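Local atomic coordinates of MgGH51 (Meripilus giganteus, PDB entry 6ZQ0), a protein that probably hydrolyses terminal alpha-L-arabinofuranosyl residues from arabinose-containing plant cell-wall polysaccharides, as a family GH51 alpha-L-arabinofuranosidase. Residues Tyr402-Trp407 and Asn438-Thr443; Ala477-Leu482 and Trp491-Val496. All coordinates share one frame; numbering follows the deposited sequence.

Contact 1 (Tyr402-Trp407 and Asn438-Thr443); sequences YQTPTW and NDLFGT. With LXE ([(1~{S},2~{S},3~{S},4~{S})-2-(hydroxymethyl)-3,4-bis(oxidanyl)cyclopentyl]azanium), chain G.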
ATOM      1  N   TYR A 402      17.683  -3.737  -1.236  1.00 18.57           N
ATOM      2  CA  TYR A 402      17.169  -5.123  -1.335  1.00 18.10           C
ATOM      3  C   TYR A 402      18.403  -6.001  -1.291  1.00 18.66           C
ATOM      4  O   TYR A 402      19.335  -5.752  -2.083  1.00 19.93           O
ATOM      5  CB  TYR A 402      16.355  -5.316  -2.604  1.00 18.57           C
ATOM      6  CG  TYR A 402      15.054  -4.562  -2.578  1.00 19.16           C
ATOM      7  CD1 TYR A 402      14.035  -4.918  -1.718  1.00 21.54           C
ATOM      8  CD2 TYR A 402      14.864  -3.438  -3.371  1.00 22.07           C
ATOM      9  CE1 TYR A 402      12.834  -4.222  -1.687  1.00 20.52           C
ATOM     10  CE2 TYR A 402      13.679  -2.731  -3.333  1.00 24.06           C
ATOM     11  CZ  TYR A 402      12.642  -3.156  -2.520  1.00 23.43           C
ATOM     12  OH  TYR A 402      11.481  -2.444  -2.491  1.00 26.65           O
ATOM     13  N   GLN A 403      18.462  -6.928  -0.348  1.00 17.71           N
ATOM     14  CA  GLN A 403      19.713  -7.700  -0.139  1.00 17.31           C
ATOM     15  C   GLN A 403      19.343  -9.008   0.564  1.00 17.70           C
ATOM     16  O   GLN A 403      18.120  -9.290   0.744  1.00 18.86           O
ATOM     17  CB  GLN A 403      20.699  -6.843   0.663  1.00 17.66           C
ATOM     18  CG  GLN A 403      21.903  -6.335  -0.143  1.00 18.16           C
ATOM     19  CD  GLN A 403      22.776  -7.458  -0.665  1.00 21.36           C
ATOM     20  OE1 GLN A 403      22.722  -8.584  -0.201  1.00 20.21           O
ATOM     21  NE2 GLN A 403      23.621  -7.144  -1.640  1.00 22.90           N
ATOM     22  N   THR A 404      20.336  -9.783   0.978  1.00 18.79           N
ATOM     23  CA  THR A 404      20.113 -11.065   1.660  1.00 17.79           C
ATOM     24  C   THR A 404      19.866 -10.829   3.136  1.00 17.58           C
ATOM     25  O   THR A 404      20.295  -9.806   3.681  1.00 18.94           O
ATOM     26  CB  THR A 404      21.333 -11.978   1.498  1.00 19.28           C
ATOM     27  OG1 THR A 404      22.415 -11.382   2.217  1.00 21.81           O
ATOM     28  CG2 THR A 404      21.683 -12.210   0.050  1.00 20.07           C
ATOM     29  N   PRO A 405      19.195 -11.765   3.848  1.00 18.35           N
ATOM     30  CA  PRO A 405      19.040 -11.625   5.290  1.00 19.24           C
ATOM     31  C   PRO A 405      20.379 -11.361   5.981  1.00 20.28           C
ATOM     32  O   PRO A 405      20.459 -10.566   6.911  1.00 19.87           O
ATOM     33  CB  PRO A 405      18.485 -13.006   5.680  1.00 18.25           C
ATOM     34  CG  PRO A 405      17.680 -13.414   4.464  1.00 18.96           C
ATOM     35  CD  PRO A 405      18.555 -12.976   3.315  1.00 19.98           C
ATOM     36  N   THR A 406      21.406 -12.107   5.553  1.00 17.57           N
ATOM     37  CA  THR A 406      22.771 -11.966   6.087  1.00 20.84           C
ATOM     38  C   THR A 406      23.264 -10.531   5.876  1.00 20.38           C
ATOM     39  O   THR A 406      23.808  -9.937   6.859  1.00 20.01           O
ATOM     40  CB  THR A 406      23.699 -13.039   5.483  1.00 21.40           C
ATOM     41  OG1 THR A 406      23.213 -14.301   5.944  1.00 21.64           O
ATOM     42  CG2 THR A 406      25.137 -12.845   5.902  1.00 23.54           C
ATOM     43  N   TRP A 407      23.097  -9.984   4.679  1.00 19.83           N
ATOM     44  CA  TRP A 407      23.545  -8.605   4.408  1.00 21.57           C
ATOM     45  C   TRP A 407      22.938  -7.679   5.460  1.00 18.91           C
ATOM     46  O   TRP A 407      23.658  -6.869   6.001  1.00 18.38           O
ATOM     47  CB  TRP A 407      23.200  -8.168   2.986  1.00 19.50           C
ATOM     48  CG  TRP A 407      23.678  -6.777   2.686  1.00 20.23           C
ATOM     49  CD1 TRP A 407      24.820  -6.450   2.018  1.00 20.16           C
ATOM     50  CD2 TRP A 407      23.063  -5.523   3.058  1.00 19.07           C
ATOM     51  NE1 TRP A 407      24.953  -5.093   1.948  1.00 21.44           N
ATOM     52  CE2 TRP A 407      23.901  -4.488   2.580  1.00 19.90           C
ATOM     53  CE3 TRP A 407      21.895  -5.154   3.718  1.00 19.06           C
ATOM     54  CZ2 TRP A 407      23.616  -3.140   2.774  1.00 19.52           C
ATOM     55  CZ3 TRP A 407      21.620  -3.821   3.934  1.00 19.07           C
ATOM     56  CH2 TRP A 407      22.472  -2.815   3.466  1.00 18.34           C
ATOM     57  N   ASN A 438      24.122 -13.624  -5.366  1.00 35.38           N
ATOM     58  CA  ASN A 438      24.520 -13.502  -6.807  1.00 35.55           C
ATOM     59  C   ASN A 438      23.363 -13.180  -7.741  1.00 37.16           C
ATOM     60  O   ASN A 438      23.615 -12.888  -8.917  1.00 33.46           O
ATOM     61  CB  ASN A 438      25.056 -14.819  -7.355  1.00 41.24           C
ATOM     62  CG  ASN A 438      26.277 -15.221  -6.583  1.00 41.91           C
ATOM     63  OD1 ASN A 438      27.153 -14.388  -6.361  1.00 50.45           O
ATOM     64  ND2 ASN A 438      26.292 -16.446  -6.098  1.00 45.21           N
ATOM     65  N   ASP A 439      22.135 -13.249  -7.237  1.00 38.44           N
ATOM     66  CA  ASP A 439      20.906 -13.191  -8.064  1.00 37.08           C
ATOM     67  C   ASP A 439      19.769 -12.834  -7.104  1.00 34.23           C
ATOM     68  O   ASP A 439      18.983 -13.710  -6.708  1.00 39.63           O
ATOM     69  CB  ASP A 439      20.660 -14.529  -8.763  1.00 38.12           C
ATOM     70  CG  ASP A 439      19.583 -14.461  -9.825  1.00 42.65           C
ATOM     71  OD1 ASP A 439      19.255 -13.328 -10.283  1.00 44.26           O
ATOM     72  OD2 ASP A 439      19.126 -15.539 -10.236  1.00 45.35           O
ATOM     73  N   LEU A 440      19.846 -11.629  -6.590  1.00 28.25           N
ATOM     74  CA  LEU A 440      18.906 -11.128  -5.571  1.00 25.01           C
ATOM     75  C   LEU A 440      17.503 -11.076  -6.178  1.00 26.02           C
ATOM     76  O   LEU A 440      16.557 -11.243  -5.428  1.00 25.97           O
ATOM     77  CB  LEU A 440      19.375  -9.734  -5.173  1.00 22.74           C
ATOM     78  CG  LEU A 440      20.665  -9.678  -4.353  1.00 24.91           C
ATOM     79  CD1 LEU A 440      21.120  -8.229  -4.167  1.00 26.13           C
ATOM     80  CD2 LEU A 440      20.448 -10.309  -2.989  1.00 25.24           C
ATOM     81  N   PHE A 441      17.390 -10.747  -7.466  1.00 26.38           N
ATOM     82  CA  PHE A 441      16.108 -10.392  -8.129  1.00 27.00           C
ATOM     83  C   PHE A 441      15.645 -11.536  -9.020  1.00 27.49           C
ATOM     84  O   PHE A 441      14.786 -11.302  -9.855  1.00 29.51           O
ATOM     85  CB  PHE A 441      16.254  -9.078  -8.892  1.00 27.65           C
ATOM     86  CG  PHE A 441      16.715  -7.942  -8.012  1.00 27.04           C
ATOM     87  CD1 PHE A 441      15.831  -7.295  -7.180  1.00 24.91           C
ATOM     88  CD2 PHE A 441      18.037  -7.534  -8.002  1.00 26.64           C
ATOM     89  CE1 PHE A 441      16.255  -6.244  -6.383  1.00 25.79           C
ATOM     90  CE2 PHE A 441      18.472  -6.490  -7.199  1.00 30.62           C
ATOM     91  CZ  PHE A 441      17.580  -5.863  -6.364  1.00 28.89           C
ATOM     92  N   GLY A 442      16.191 -12.732  -8.841  1.00 28.68           N
ATOM     93  CA  GLY A 442      15.867 -13.881  -9.695  1.00 29.12           C
ATOM     94  C   GLY A 442      14.676 -14.665  -9.177  1.00 27.56           C
ATOM     95  O   GLY A 442      13.793 -14.102  -8.483  1.00 27.27           O
ATOM     96  N   THR A 443      14.700 -15.953  -9.461  1.00 26.10           N
ATOM     97  CA  THR A 443      13.571 -16.873  -9.245  1.00 26.92           C
ATOM     98  C   THR A 443      13.605 -17.372  -7.817  1.00 24.29           C
ATOM     99  O   THR A 443      14.700 -17.445  -7.175  1.00 24.72           O
ATOM    100  CB  THR A 443      13.613 -18.072 -10.215  1.00 28.46           C
ATOM    101  OG1 THR A 443      14.790 -18.841  -9.927  1.00 31.58           O
ATOM    102  CG2 THR A 443      13.572 -17.620 -11.653  1.00 33.52           C
TER
HETATM  103  C1' LXE G 711      11.859  -0.041  -5.819  1.00 27.95           C
HETATM  104  C2' LXE G 711      10.783   0.685  -6.588  1.00 28.97           C
HETATM  105  O2' LXE G 711      10.601   2.073  -6.282  1.00 28.22           O
HETATM  106  C3' LXE G 711       9.507  -0.089  -6.283  1.00 26.77           C
HETATM  107  O3' LXE G 711       8.449   0.277  -7.212  1.00 19.33           O
HETATM  108  C4' LXE G 711       9.971  -1.553  -6.277  1.00 27.96           C
HETATM  109  C5' LXE G 711       9.235  -2.567  -5.367  1.00 31.02           C
HETATM  110  O5' LXE G 711       9.185  -2.175  -3.990  1.00 29.73           O
HETATM  111  C6' LXE G 711      11.461  -1.471  -5.896  1.00 30.39           C
HETATM  112  N1' LXE G 711      12.381  -2.111  -6.839  1.00 36.56           N
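The phenol oxygen of Tyr402 is gripped by three partners: Tyr402 OH shares a 2.8 Å hydrogen bond with LXE O5' of the bound aminocyclopentitol, another with Glu429, and a weak one with the carbonyl of Ala480. Tyr402 stands near the C-terminal end of strand 396-403 in the (beta/alpha)8 barrel, where loops beyond the strands build the active-site cleft, and segment 438-443 is one of these loops. The backbone directs CB of Tyr402 toward this loop, and with CG beside the backbone N (chi1 -69°) the ring swings on to the ligand. Tyr402 CB rests against Phe441, 3.9 Å from CE1, so one residue serves both apolar packing and ligand binding. A phenylalanine here would keep that packing but would probably leave the ligand's O5' and Glu429 without their shared hydroxyl partner.

Leu440 is the loop's main apolar plug, its forked end suiting a site between backbone and side chains. CD1 reaches the Tyr402 carbonyl O and also lies 3.7 Å from NE2 of Gln403, while CD2 meets the Thr404 methyl CG2 at 3.8 Å. Gln403 bends at chi2 (-63°), folding back until OE1 accepts from Thr404 N at 2.9 Å; its CG meanwhile covers one face of the Trp407 indole near the rim. Thr404 uses both branches: the methyl packs on Leu440, and the hydroxyl caps the following helix. As the N-cap of helix 405-410, Thr404 OG1 accepts from Trp407 N at 2.9 Å, with an N-H...O angle of 159°.

Contact 2 (Ala477-Leu482 and Trp491-Val496); sequences ASYAPL and WTPDLV. With LXE ([(1~{S},2~{S},3~{S},4~{S})-2-(hydroxymethyl)-3,4-bis(oxidanyl)cyclopentyl]azanium), chain G.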
ATOM      1  N   ALA A 477      11.579   4.798   8.057  1.00 16.18           N
ATOM      2  CA  ALA A 477      12.003   3.523   7.454  1.00 16.69           C
ATOM      3  C   ALA A 477      10.785   2.670   7.142  1.00 17.01           C
ATOM      4  O   ALA A 477       9.883   2.619   7.993  1.00 16.59           O
ATOM      5  CB  ALA A 477      12.912   2.820   8.388  1.00 16.93           C
ATOM      6  N   SER A 478      10.721   2.117   5.936  1.00 15.78           N
ATOM      7  CA  SER A 478       9.551   1.329   5.500  1.00 16.37           C
ATOM      8  C   SER A 478      10.021   0.145   4.676  1.00 15.71           C
ATOM      9  O   SER A 478      10.749   0.328   3.684  1.00 15.51           O
ATOM     10  CB  SER A 478       8.571   2.156   4.742  1.00 18.09           C
ATOM     11  OG  SER A 478       9.202   2.929   3.741  1.00 18.23           O
ATOM     12  N   TYR A 479       9.517  -1.044   5.023  1.00 15.62           N
ATOM     13  CA  TYR A 479       9.663  -2.266   4.201  1.00 15.25           C
ATOM     14  C   TYR A 479       8.978  -2.015   2.864  1.00 14.76           C
ATOM     15  O   TYR A 479       7.947  -1.303   2.815  1.00 16.11           O
ATOM     16  CB  TYR A 479       9.011  -3.417   4.950  1.00 14.49           C
ATOM     17  CG  TYR A 479       9.218  -4.778   4.362  1.00 15.57           C
ATOM     18  CD1 TYR A 479       8.438  -5.222   3.295  1.00 15.76           C
ATOM     19  CD2 TYR A 479      10.127  -5.664   4.919  1.00 16.30           C
ATOM     20  CE1 TYR A 479       8.594  -6.501   2.792  1.00 15.71           C
ATOM     21  CE2 TYR A 479      10.282  -6.946   4.424  1.00 15.36           C
ATOM     22  CZ  TYR A 479       9.525  -7.364   3.345  1.00 15.73           C
ATOM     23  OH  TYR A 479       9.656  -8.646   2.846  1.00 15.89           O
ATOM     24  N   ALA A 480       9.421  -2.686   1.821  1.00 15.96           N
ATOM     25  CA  ALA A 480       8.657  -2.657   0.559  1.00 15.03           C
ATOM     26  C   ALA A 480       8.876  -3.940  -0.216  1.00 15.19           C
ATOM     27  O   ALA A 480       9.982  -4.476  -0.202  1.00 18.16           O
ATOM     28  CB  ALA A 480       9.063  -1.487  -0.293  1.00 15.64           C
ATOM     29  N   PRO A 481       7.897  -4.387  -1.013  1.00 14.45           N
ATOM     30  CA  PRO A 481       6.543  -3.834  -1.007  1.00 14.74           C
ATOM     31  C   PRO A 481       5.729  -4.210   0.234  1.00 14.86           C
ATOM     32  O   PRO A 481       5.987  -5.167   0.904  1.00 15.83           O
ATOM     33  CB  PRO A 481       5.881  -4.460  -2.243  1.00 14.65           C
ATOM     34  CG  PRO A 481       7.017  -4.979  -3.062  1.00 14.81           C
ATOM     35  CD  PRO A 481       8.086  -5.353  -2.073  1.00 15.43           C
ATOM     36  N   LEU A 482       4.653  -3.464   0.432  1.00 15.26           N
ATOM     37  CA  LEU A 482       3.767  -3.638   1.582  1.00 15.93           C
ATOM     38  C   LEU A 482       2.811  -4.787   1.358  1.00 15.12           C
ATOM     39  O   LEU A 482       2.557  -5.548   2.310  1.00 14.78           O
ATOM     40  CB  LEU A 482       3.010  -2.319   1.763  1.00 15.62           C
ATOM     41  CG  LEU A 482       2.046  -2.279   2.951  1.00 15.42           C
ATOM     42  CD1 LEU A 482       2.753  -2.451   4.257  1.00 15.95           C
ATOM     43  CD2 LEU A 482       1.308  -0.948   2.973  1.00 15.32           C
ATOM     44  N   TRP A 491       6.156  -8.918  -7.589  1.00 18.91           N
ATOM     45  CA  TRP A 491       7.369  -8.806  -6.742  1.00 19.27           C
ATOM     46  C   TRP A 491       7.119  -9.562  -5.450  1.00 18.70           C
ATOM     47  O   TRP A 491       6.002  -9.374  -4.890  1.00 19.48           O
ATOM     48  CB  TRP A 491       7.647  -7.337  -6.457  1.00 18.47           C
ATOM     49  CG  TRP A 491       8.862  -7.099  -5.639  1.00 17.85           C
ATOM     50  CD1 TRP A 491       9.057  -7.387  -4.329  1.00 17.65           C
ATOM     51  CD2 TRP A 491      10.073  -6.488  -6.107  1.00 19.28           C
ATOM     52  NE1 TRP A 491      10.305  -6.982  -3.940  1.00 17.86           N
ATOM     53  CE2 TRP A 491      10.952  -6.438  -5.011  1.00 19.55           C
ATOM     54  CE3 TRP A 491      10.477  -5.991  -7.345  1.00 22.12           C
ATOM     55  CZ2 TRP A 491      12.214  -5.863  -5.106  1.00 21.14           C
ATOM     56  CZ3 TRP A 491      11.732  -5.434  -7.435  1.00 23.73           C
ATOM     57  CH2 TRP A 491      12.585  -5.382  -6.334  1.00 22.30           C
ATOM     58  N   THR A 492       8.065 -10.402  -5.050  1.00 18.89           N
ATOM     59  CA  THR A 492       8.130 -11.013  -3.701  1.00 17.91           C
ATOM     60  C   THR A 492       9.501 -10.704  -3.113  1.00 17.53           C
ATOM     61  O   THR A 492      10.437 -10.363  -3.837  1.00 18.29           O
ATOM     62  CB  THR A 492       7.869 -12.530  -3.766  1.00 19.23           C
ATOM     63  OG1 THR A 492       9.015 -13.102  -4.406  1.00 19.16           O
ATOM     64  CG2 THR A 492       6.597 -12.870  -4.513  1.00 19.28           C
ATOM     65  N   PRO A 493       9.676 -10.810  -1.785  1.00 16.89           N
ATOM     66  CA  PRO A 493       8.592 -10.985  -0.832  1.00 17.55           C
ATOM     67  C   PRO A 493       7.877  -9.676  -0.461  1.00 17.03           C
ATOM     68  O   PRO A 493       8.356  -8.615  -0.775  1.00 18.58           O
ATOM     69  CB  PRO A 493       9.333 -11.451   0.435  1.00 19.38           C
ATOM     70  CG  PRO A 493      10.631 -10.725   0.369  1.00 18.73           C
ATOM     71  CD  PRO A 493      10.960 -10.651  -1.104  1.00 19.20           C
ATOM     72  N   ASP A 494       6.713  -9.805   0.162  1.00 16.18           N
ATOM     73  CA  ASP A 494       5.829  -8.662   0.494  1.00 17.30           C
ATOM     74  C   ASP A 494       5.447  -8.729   1.958  1.00 15.80           C
ATOM     75  O   ASP A 494       5.359  -9.810   2.536  1.00 16.06           O
ATOM     76  CB  ASP A 494       4.614  -8.638  -0.431  1.00 15.90           C
ATOM     77  CG  ASP A 494       5.098  -8.685  -1.865  1.00 16.64           C
ATOM     78  OD1 ASP A 494       5.514  -7.631  -2.373  1.00 17.52           O
ATOM     79  OD2 ASP A 494       4.986  -9.748  -2.496  1.00 17.49           O
ATOM     80  N   LEU A 495       5.159  -7.591   2.555  1.00 16.24           N
ATOM     81  CA  LEU A 495       4.916  -7.580   4.006  1.00 17.31           C
ATOM     82  C   LEU A 495       3.638  -8.302   4.394  1.00 16.56           C
ATOM     83  O   LEU A 495       3.620  -9.008   5.424  1.00 15.83           O
ATOM     84  CB  LEU A 495       4.916  -6.144   4.511  1.00 15.01           C
ATOM     85  CG  LEU A 495       5.231  -6.052   5.996  1.00 16.55           C
ATOM     86  CD1 LEU A 495       6.673  -6.399   6.271  1.00 16.10           C
ATOM     87  CD2 LEU A 495       4.913  -4.663   6.523  1.00 17.00           C
ATOM     88  N   VAL A 496       2.583  -8.077   3.635  1.00 16.89           N
ATOM     89  CA  VAL A 496       1.226  -8.556   3.954  1.00 15.22           C
ATOM     90  C   VAL A 496       0.661  -9.115   2.661  1.00 15.88           C
ATOM     91  O   VAL A 496       0.733  -8.419   1.611  1.00 15.66           O
ATOM     92  CB  VAL A 496       0.381  -7.437   4.539  1.00 16.29           C
ATOM     93  CG1 VAL A 496      -1.068  -7.869   4.670  1.00 17.75           C
ATOM     94  CG2 VAL A 496       0.932  -6.970   5.882  1.00 16.36           C
TER
HETATM   95  C1' LXE G 711      11.859  -0.041  -5.819  1.00 27.95           C
HETATM   96  C2' LXE G 711      10.783   0.685  -6.588  1.00 28.97           C
HETATM   97  O2' LXE G 711      10.601   2.073  -6.282  1.00 28.22           O
HETATM   98  C3' LXE G 711       9.507  -0.089  -6.283  1.00 26.77           C
HETATM   99  O3' LXE G 711       8.449   0.277  -7.212  1.00 19.33           O
HETATM  100  C4' LXE G 711       9.971  -1.553  -6.277  1.00 27.96           C
HETATM  101  C5' LXE G 711       9.235  -2.567  -5.367  1.00 31.02           C
HETATM  102  O5' LXE G 711       9.185  -2.175  -3.990  1.00 29.73           O
HETATM  103  C6' LXE G 711      11.461  -1.471  -5.896  1.00 30.39           C
HETATM  104  N1' LXE G 711      12.381  -2.111  -6.839  1.00 36.56           N
HETATM  105  O   HOH W   1      10.665  -7.120  -1.120  1.00 17.13           O
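Two backbone bonds tie Pro481 and Leu482 to the returning chain of Leu495 and Val496. Leu495 N donates to Pro481 O at 3.0 Å, and Val496 N donates to Leu482 O at 2.9 Å, the latter noticeably bent (134° at the hydrogen). They join the segment leaving the last barrel strand, 474-479, to a loop beside the bound ligand. Both Pro481 and Pro493 follow cis peptide bonds, which fold the chain sharply.

A single water adds polar cross-links. It accepts from Trp491 NE1 at 2.8 Å, lying in the plane of the indole at its edge, and donates to Ala480 O and to Pro493 O, so two carbonyls and an indole N-H are satisfied together.

Van der Waals packing comes next. Tyr479 extends with CG opposite its backbone N (chi1 -172°), laying one face of its ring against Leu495, whose CD1 makes a CH-pi contact over the ring centre, 3.6 Å from the centroid. Tyr479 OH makes a plain contact with Pro493 CG at 3.4 Å, the two side chains crossing at about a right angle. Leucine suits position 495 because its second branch, CD2 of Leu495, can also reach Leu482 CD1 (3.8 Å).

Toward the ligand, Trp491 offers a broad aromatic surface: C5' sits over one face of the indole, and Trp491 CH2 comes within 3.3 Å of LXE N1'. Arg448 makes a cation-pi contact with the same side chain. An electron-rich ring beside this amine would probably help accommodate its positive charge, and the bridging water probably helps hold the indole's orientation.

The two contacts lie about 14 Å apart, centre to centre, and contact 1 closes along the chain before contact 2 opens. Both reach the parallel barrel sheet: contact 1 from strand 396-403, contact 2 from strand 474-479, with strand 424-432 between them. Ala477 bonds through its backbone to Gly19, just before strand 20-21, consistent with closure of the barrel. The loops 438-443 and 491-496 meet where Phe441 CE1 approaches Trp491 CH2 at 3.8 Å, and the Tyr402 and Trp491 rings meet at about 55°. Both contacts touch the same ligand, so two barrel strands flanking strand 424-432, with the loops that follow, line part of its pocket, probably the arabinofuranose site.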